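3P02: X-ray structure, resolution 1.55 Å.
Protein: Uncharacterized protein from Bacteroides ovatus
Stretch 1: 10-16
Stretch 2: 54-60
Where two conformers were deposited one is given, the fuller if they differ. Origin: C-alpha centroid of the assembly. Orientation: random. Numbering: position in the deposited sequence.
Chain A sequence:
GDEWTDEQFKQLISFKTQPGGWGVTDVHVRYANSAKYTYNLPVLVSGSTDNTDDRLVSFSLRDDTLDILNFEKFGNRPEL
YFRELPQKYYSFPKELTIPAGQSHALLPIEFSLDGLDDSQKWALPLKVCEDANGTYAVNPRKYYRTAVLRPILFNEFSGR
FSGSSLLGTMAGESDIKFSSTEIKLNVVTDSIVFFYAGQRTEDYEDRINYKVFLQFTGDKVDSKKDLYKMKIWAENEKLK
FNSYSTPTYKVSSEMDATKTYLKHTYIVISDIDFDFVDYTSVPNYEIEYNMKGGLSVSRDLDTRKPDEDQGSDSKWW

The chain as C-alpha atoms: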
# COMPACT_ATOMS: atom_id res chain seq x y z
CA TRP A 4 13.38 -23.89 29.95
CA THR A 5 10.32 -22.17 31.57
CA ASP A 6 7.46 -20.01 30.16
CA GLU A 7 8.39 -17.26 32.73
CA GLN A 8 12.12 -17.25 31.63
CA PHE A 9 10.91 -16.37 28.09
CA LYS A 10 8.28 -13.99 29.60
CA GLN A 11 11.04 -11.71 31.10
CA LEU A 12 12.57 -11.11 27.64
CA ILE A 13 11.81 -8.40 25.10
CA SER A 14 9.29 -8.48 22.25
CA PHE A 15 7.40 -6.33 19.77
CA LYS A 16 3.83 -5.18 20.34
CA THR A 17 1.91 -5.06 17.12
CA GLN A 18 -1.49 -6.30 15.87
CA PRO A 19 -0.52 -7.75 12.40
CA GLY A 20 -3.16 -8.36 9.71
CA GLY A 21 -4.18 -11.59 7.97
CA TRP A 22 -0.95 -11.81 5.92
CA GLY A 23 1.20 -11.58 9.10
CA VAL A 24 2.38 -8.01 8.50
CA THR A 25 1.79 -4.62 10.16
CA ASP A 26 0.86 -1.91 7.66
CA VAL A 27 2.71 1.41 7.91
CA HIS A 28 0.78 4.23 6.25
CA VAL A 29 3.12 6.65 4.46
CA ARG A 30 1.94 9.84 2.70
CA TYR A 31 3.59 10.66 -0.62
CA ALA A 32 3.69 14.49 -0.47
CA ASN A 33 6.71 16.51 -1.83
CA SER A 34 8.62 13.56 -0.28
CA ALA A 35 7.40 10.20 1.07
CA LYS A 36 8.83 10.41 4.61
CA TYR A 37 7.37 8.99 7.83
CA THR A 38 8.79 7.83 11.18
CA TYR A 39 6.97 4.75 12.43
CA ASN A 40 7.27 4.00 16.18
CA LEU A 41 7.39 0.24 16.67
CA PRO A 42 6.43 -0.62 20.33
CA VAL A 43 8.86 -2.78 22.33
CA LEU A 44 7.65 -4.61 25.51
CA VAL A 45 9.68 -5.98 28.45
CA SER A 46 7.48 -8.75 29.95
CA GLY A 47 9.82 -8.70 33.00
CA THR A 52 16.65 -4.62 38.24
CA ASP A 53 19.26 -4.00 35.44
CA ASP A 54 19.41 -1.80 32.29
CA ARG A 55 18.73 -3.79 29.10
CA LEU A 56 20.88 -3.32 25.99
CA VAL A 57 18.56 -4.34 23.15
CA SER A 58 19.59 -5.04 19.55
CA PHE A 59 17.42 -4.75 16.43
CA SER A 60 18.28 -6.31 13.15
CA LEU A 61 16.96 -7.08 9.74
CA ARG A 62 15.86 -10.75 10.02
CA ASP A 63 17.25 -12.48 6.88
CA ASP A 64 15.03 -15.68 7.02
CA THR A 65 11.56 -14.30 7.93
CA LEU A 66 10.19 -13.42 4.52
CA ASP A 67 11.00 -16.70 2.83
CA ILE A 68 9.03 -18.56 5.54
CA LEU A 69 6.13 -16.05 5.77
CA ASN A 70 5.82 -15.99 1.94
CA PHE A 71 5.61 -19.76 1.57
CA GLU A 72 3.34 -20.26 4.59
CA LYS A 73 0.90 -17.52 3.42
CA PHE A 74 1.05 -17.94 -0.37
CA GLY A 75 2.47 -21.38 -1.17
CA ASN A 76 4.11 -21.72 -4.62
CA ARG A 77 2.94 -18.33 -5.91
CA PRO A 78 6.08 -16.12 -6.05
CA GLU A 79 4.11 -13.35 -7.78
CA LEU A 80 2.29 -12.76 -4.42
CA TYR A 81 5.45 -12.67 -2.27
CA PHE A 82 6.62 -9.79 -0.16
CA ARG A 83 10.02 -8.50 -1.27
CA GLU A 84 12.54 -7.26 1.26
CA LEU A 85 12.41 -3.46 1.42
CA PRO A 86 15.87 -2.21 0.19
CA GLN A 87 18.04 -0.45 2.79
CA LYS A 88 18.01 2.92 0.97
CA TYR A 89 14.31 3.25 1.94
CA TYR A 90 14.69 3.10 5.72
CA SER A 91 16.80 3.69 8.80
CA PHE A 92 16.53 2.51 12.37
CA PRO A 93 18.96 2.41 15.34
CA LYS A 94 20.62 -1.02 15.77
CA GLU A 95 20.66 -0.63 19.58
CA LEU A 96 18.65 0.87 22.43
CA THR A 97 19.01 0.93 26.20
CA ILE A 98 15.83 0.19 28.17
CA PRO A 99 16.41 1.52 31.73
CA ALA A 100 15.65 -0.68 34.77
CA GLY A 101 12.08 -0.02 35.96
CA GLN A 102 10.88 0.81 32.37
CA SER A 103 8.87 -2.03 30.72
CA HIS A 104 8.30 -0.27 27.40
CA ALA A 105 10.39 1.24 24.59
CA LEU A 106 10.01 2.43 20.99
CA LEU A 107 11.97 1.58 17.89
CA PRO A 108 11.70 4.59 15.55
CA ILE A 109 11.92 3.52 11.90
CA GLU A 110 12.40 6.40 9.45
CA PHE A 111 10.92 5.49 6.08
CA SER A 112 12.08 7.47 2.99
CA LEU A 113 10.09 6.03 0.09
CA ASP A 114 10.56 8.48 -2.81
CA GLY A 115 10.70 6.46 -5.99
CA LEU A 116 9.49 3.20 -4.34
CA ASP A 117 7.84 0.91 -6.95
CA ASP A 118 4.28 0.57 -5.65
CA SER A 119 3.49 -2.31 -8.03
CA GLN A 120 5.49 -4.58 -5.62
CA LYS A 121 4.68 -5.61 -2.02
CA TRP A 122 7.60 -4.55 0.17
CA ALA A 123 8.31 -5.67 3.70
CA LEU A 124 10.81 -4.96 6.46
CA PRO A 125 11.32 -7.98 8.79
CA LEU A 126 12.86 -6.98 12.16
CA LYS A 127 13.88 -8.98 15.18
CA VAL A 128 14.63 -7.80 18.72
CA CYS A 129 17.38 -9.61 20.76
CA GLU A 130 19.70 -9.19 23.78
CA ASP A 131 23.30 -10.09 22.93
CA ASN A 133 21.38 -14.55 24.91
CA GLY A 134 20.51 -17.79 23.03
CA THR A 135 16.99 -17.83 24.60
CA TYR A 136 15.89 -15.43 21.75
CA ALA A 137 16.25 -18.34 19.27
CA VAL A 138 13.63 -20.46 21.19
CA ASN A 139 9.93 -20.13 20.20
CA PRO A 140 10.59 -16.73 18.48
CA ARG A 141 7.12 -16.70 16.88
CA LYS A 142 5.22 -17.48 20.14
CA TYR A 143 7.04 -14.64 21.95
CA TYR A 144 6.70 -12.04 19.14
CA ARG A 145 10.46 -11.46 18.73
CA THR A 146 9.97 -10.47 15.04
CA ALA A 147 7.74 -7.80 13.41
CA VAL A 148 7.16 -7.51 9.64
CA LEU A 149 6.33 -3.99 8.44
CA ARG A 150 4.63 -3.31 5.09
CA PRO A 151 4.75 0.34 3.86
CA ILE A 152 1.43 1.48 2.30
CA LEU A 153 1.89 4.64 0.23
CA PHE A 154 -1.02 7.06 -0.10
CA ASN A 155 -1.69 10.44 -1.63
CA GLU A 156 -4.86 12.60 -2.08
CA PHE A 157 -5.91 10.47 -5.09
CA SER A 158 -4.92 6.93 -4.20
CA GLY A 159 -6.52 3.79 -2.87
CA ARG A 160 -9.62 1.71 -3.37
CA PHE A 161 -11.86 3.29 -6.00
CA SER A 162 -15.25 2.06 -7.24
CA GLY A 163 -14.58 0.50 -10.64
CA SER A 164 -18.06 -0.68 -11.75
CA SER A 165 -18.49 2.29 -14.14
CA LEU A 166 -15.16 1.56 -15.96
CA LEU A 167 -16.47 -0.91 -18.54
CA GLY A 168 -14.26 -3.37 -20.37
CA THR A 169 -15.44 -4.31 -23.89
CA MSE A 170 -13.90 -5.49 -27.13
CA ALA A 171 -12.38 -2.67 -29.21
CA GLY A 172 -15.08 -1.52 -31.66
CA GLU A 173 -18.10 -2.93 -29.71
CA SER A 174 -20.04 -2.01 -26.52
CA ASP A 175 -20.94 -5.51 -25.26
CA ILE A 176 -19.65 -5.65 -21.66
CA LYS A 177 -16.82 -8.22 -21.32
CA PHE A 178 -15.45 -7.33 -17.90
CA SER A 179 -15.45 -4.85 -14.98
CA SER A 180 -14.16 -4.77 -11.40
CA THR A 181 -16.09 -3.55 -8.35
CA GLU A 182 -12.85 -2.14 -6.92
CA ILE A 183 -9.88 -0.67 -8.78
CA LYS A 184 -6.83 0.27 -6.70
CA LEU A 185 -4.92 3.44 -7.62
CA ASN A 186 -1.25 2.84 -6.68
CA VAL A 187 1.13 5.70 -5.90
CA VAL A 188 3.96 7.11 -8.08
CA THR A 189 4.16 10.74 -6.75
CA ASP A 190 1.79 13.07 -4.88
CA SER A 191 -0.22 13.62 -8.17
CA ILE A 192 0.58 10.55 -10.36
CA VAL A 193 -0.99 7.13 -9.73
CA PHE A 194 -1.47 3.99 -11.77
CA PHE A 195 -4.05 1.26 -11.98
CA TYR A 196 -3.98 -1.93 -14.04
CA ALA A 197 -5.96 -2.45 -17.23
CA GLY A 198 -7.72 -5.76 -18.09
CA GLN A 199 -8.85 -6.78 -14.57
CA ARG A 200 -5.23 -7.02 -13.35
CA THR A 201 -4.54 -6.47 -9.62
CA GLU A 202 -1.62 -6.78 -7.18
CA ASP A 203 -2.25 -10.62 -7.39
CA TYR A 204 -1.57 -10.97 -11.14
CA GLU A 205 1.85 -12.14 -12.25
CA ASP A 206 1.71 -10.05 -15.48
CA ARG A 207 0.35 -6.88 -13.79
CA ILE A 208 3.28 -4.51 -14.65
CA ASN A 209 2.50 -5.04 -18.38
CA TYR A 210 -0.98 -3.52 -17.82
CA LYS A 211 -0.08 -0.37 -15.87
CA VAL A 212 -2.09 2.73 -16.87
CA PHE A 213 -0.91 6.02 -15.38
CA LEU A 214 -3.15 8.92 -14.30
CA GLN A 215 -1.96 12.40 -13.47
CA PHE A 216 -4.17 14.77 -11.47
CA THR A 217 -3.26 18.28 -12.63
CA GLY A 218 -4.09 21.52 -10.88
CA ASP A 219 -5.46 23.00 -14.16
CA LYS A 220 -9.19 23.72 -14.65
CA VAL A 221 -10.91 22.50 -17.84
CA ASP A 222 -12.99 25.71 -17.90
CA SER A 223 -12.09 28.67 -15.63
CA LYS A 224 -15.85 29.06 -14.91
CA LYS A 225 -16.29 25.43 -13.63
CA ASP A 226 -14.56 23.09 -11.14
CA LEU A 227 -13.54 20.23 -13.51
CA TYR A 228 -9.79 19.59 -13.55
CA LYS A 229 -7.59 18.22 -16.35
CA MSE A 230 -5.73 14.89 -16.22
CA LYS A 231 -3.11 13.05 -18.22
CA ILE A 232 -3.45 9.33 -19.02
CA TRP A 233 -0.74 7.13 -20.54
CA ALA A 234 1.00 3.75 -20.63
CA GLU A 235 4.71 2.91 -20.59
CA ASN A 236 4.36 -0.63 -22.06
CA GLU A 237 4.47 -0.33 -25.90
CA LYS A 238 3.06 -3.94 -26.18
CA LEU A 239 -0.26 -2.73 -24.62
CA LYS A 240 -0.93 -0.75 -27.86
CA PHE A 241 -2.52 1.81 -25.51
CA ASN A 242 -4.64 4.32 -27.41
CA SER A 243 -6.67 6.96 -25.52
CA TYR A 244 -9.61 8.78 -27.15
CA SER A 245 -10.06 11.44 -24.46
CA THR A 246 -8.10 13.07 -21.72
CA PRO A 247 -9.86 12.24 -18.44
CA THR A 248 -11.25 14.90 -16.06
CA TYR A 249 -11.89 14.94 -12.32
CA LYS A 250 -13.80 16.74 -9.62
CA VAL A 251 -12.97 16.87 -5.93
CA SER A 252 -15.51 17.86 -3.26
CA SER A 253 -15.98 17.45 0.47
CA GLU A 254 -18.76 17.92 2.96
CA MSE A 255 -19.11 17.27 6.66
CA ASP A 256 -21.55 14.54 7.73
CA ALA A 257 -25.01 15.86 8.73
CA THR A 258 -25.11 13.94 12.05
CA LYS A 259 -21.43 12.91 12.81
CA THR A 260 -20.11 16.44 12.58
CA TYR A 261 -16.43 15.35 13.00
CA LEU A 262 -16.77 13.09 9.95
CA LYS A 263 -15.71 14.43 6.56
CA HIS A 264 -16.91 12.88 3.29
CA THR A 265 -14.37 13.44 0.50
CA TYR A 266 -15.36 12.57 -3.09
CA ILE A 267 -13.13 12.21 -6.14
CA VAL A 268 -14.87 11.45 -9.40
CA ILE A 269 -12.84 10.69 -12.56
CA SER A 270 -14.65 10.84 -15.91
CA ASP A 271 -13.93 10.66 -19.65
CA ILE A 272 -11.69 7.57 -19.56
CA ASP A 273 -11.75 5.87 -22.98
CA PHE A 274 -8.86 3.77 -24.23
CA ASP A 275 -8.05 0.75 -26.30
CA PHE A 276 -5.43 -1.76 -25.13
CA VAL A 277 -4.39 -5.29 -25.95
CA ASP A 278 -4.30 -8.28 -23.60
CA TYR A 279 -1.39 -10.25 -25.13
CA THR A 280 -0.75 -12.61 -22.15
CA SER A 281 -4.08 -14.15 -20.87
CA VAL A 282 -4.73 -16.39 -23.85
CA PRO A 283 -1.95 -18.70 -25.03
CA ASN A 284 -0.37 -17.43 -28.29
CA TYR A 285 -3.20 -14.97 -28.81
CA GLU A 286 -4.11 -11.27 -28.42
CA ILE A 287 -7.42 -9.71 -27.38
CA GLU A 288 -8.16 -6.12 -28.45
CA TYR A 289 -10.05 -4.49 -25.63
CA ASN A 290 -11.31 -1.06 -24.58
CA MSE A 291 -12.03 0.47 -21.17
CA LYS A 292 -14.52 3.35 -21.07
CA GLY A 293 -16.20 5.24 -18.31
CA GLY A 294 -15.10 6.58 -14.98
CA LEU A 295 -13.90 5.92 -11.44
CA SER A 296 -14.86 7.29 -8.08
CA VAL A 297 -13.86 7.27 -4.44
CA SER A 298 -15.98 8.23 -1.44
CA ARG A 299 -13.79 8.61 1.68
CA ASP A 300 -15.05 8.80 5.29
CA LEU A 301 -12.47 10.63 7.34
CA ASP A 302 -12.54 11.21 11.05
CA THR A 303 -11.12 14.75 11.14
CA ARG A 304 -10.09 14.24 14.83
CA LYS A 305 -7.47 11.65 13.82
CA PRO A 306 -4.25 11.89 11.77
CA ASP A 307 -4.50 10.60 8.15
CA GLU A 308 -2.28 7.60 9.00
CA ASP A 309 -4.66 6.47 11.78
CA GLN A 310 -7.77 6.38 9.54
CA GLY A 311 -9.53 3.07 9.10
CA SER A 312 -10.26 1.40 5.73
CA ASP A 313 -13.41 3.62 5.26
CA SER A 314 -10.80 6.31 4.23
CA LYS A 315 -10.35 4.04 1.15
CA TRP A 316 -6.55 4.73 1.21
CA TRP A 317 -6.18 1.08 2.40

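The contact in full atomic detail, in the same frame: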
# COMPACT_ATOMS: atom_id res chain seq x y z
N LYS A 10 9.21 -15.08 29.31
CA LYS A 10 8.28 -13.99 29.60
C LYS A 10 8.92 -12.97 30.60
O LYS A 10 8.24 -12.42 31.49
CB LYS A 10 6.90 -14.50 30.06
CG LYS A 10 6.05 -14.96 28.88
CD LYS A 10 4.57 -14.75 29.10
CE LYS A 10 3.87 -15.99 29.63
NZ LYS A 10 2.44 -16.00 29.24
N GLN A 11 10.22 -12.72 30.41
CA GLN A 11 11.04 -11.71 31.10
C GLN A 11 11.97 -11.09 30.04
O GLN A 11 12.76 -10.19 30.34
CB GLN A 11 11.79 -12.25 32.34
CG GLN A 11 12.67 -13.49 32.13
CD GLN A 11 14.10 -13.23 31.70
OE1 GLN A 11 14.63 -12.11 31.79
NE2 GLN A 11 14.77 -14.29 31.28
N LEU A 12 11.83 -11.57 28.80
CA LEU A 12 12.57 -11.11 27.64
C LEU A 12 11.76 -10.07 26.87
O LEU A 12 10.63 -9.73 27.25
CB LEU A 12 12.98 -12.29 26.74
CG LEU A 12 13.88 -13.37 27.43
CD1 LEU A 12 14.11 -14.56 26.52
CD2 LEU A 12 15.22 -12.79 27.89
N ILE A 13 12.37 -9.54 25.82
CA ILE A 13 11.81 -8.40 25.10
C ILE A 13 11.14 -8.82 23.81
O ILE A 13 11.58 -9.76 23.15
CB ILE A 13 12.96 -7.40 24.90
CG1 ILE A 13 13.51 -6.98 26.30
CG2 ILE A 13 12.53 -6.18 24.07
CD1 ILE A 13 14.81 -6.49 26.28
N SER A 14 10.04 -8.14 23.45
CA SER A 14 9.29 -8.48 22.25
C SER A 14 8.73 -7.24 21.60
O SER A 14 8.80 -6.15 22.19
CB SER A 14 8.15 -9.42 22.61
OG SER A 14 7.26 -8.79 23.51
N PHE A 15 8.11 -7.41 20.43
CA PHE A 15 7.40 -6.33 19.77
C PHE A 15 5.92 -6.42 20.05
O PHE A 15 5.38 -7.53 20.20
CB PHE A 15 7.63 -6.33 18.26
CG PHE A 15 9.02 -5.95 17.83
CD1 PHE A 15 9.56 -4.71 18.18
CD2 PHE A 15 9.79 -6.83 17.08
CE1 PHE A 15 10.85 -4.36 17.76
CE2 PHE A 15 11.06 -6.45 16.62
CZ PHE A 15 11.58 -5.22 16.97
N LYS A 16 5.25 -5.25 20.05
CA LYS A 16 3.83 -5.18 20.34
C LYS A 16 3.15 -4.56 19.18
O LYS A 16 3.11 -3.33 19.03
CB LYS A 16 3.57 -4.38 21.63
N ASP A 54 19.66 -2.42 33.60
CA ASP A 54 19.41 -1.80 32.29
C ASP A 54 19.57 -2.85 31.20
O ASP A 54 20.44 -3.73 31.31
CB ASP A 54 20.34 -0.62 32.02
CG ASP A 54 20.04 0.66 32.78
OD1 ASP A 54 19.14 0.64 33.67
OD2 ASP A 54 20.71 1.67 32.51
N ARG A 55 18.70 -2.81 30.19
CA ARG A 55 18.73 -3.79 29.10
C ARG A 55 19.33 -3.18 27.87
O ARG A 55 18.85 -2.13 27.44
CB ARG A 55 17.30 -4.31 28.76
CG ARG A 55 16.44 -4.75 29.96
CD ARG A 55 16.91 -6.03 30.64
NE ARG A 55 16.44 -7.21 29.89
CZ ARG A 55 15.31 -7.87 30.14
NH1 ARG A 55 14.52 -7.49 31.14
NH2 ARG A 55 14.97 -8.92 29.41
N LEU A 56 20.36 -3.81 27.27
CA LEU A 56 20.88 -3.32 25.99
C LEU A 56 20.27 -4.22 24.90
O LEU A 56 20.56 -5.42 24.79
CB LEU A 56 22.41 -3.24 25.94
CG LEU A 56 23.02 -2.58 24.67
CD1 LEU A 56 22.57 -1.12 24.51
CD2 LEU A 56 24.54 -2.63 24.72
N VAL A 57 19.35 -3.63 24.15
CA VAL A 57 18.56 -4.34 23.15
C VAL A 57 19.11 -4.10 21.76
O VAL A 57 19.52 -2.97 21.47
CB VAL A 57 17.10 -3.82 23.28
CG1 VAL A 57 16.16 -4.67 22.47
CG2 VAL A 57 16.66 -3.82 24.75
N SER A 58 19.14 -5.16 20.93
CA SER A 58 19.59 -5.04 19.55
C SER A 58 18.44 -5.32 18.60
O SER A 58 17.56 -6.14 18.90
CB SER A 58 20.77 -5.96 19.25
OG SER A 58 20.38 -7.30 18.98
N PHE A 59 18.44 -4.62 17.47
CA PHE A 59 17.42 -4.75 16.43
C PHE A 59 18.12 -5.04 15.14
O PHE A 59 19.10 -4.36 14.81
CB PHE A 59 16.59 -3.47 16.31
CG PHE A 59 15.97 -3.04 17.61
CD1 PHE A 59 14.79 -3.61 18.06
CD2 PHE A 59 16.54 -2.02 18.36
CE1 PHE A 59 14.20 -3.18 19.24
CE2 PHE A 59 15.97 -1.62 19.56
CZ PHE A 59 14.80 -2.20 20.00
N SER A 60 17.62 -6.00 14.40
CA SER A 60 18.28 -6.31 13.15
C SER A 60 17.29 -6.74 12.12
O SER A 60 16.22 -7.27 12.44
CB SER A 60 19.31 -7.42 13.35
OG SER A 60 18.67 -8.65 13.64

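A strand meets a short strand and the loop before it, joined by an arginine-to-carbonyl clamp at one end and apolar side chains at the other, without backbone pairing. Strands 13-15 and 55-60 run in roughly the same direction, at 39°, and their axes come no closer than 9.6 Å; even the nearest CA atoms, those of Ile 13 and Val 57, lie 8.1 Å apart, too far for sheet hydrogen bonds. The polar end belongs to Arg 55, m at chi1, chi2 and chi3, whose CA-to-CB bond points toward the other stretch and whose end reaches the loop before strand 13-15. Its guanidinium meets the backbone carbonyl of Gln 11 nearly in plane: Arg 55 NH2 donates to Gln 11 O at 2.7 Å and 166°, while Arg 55 NH1 adds a weak hydrogen bond to Gln 11 O at 3.3 Å and 131°. The same group packs against Ile 13, which lies over one face, with Ile 13 CG1 3.9 Å from Arg 55 NH2. Further along, the contact turns apolar. Ile 13 and Val 57 both point toward the opposing stretch, and Ile 13 CD1 touches Val 57 CG2 at 3.6 Å. Phe 15 and Phe 59 leave their backbones sideways, yet their rings converge, Phe 15 CZ reaching Phe 59 CD1 at 3.8 Å near the edge of the Phe 59 ring.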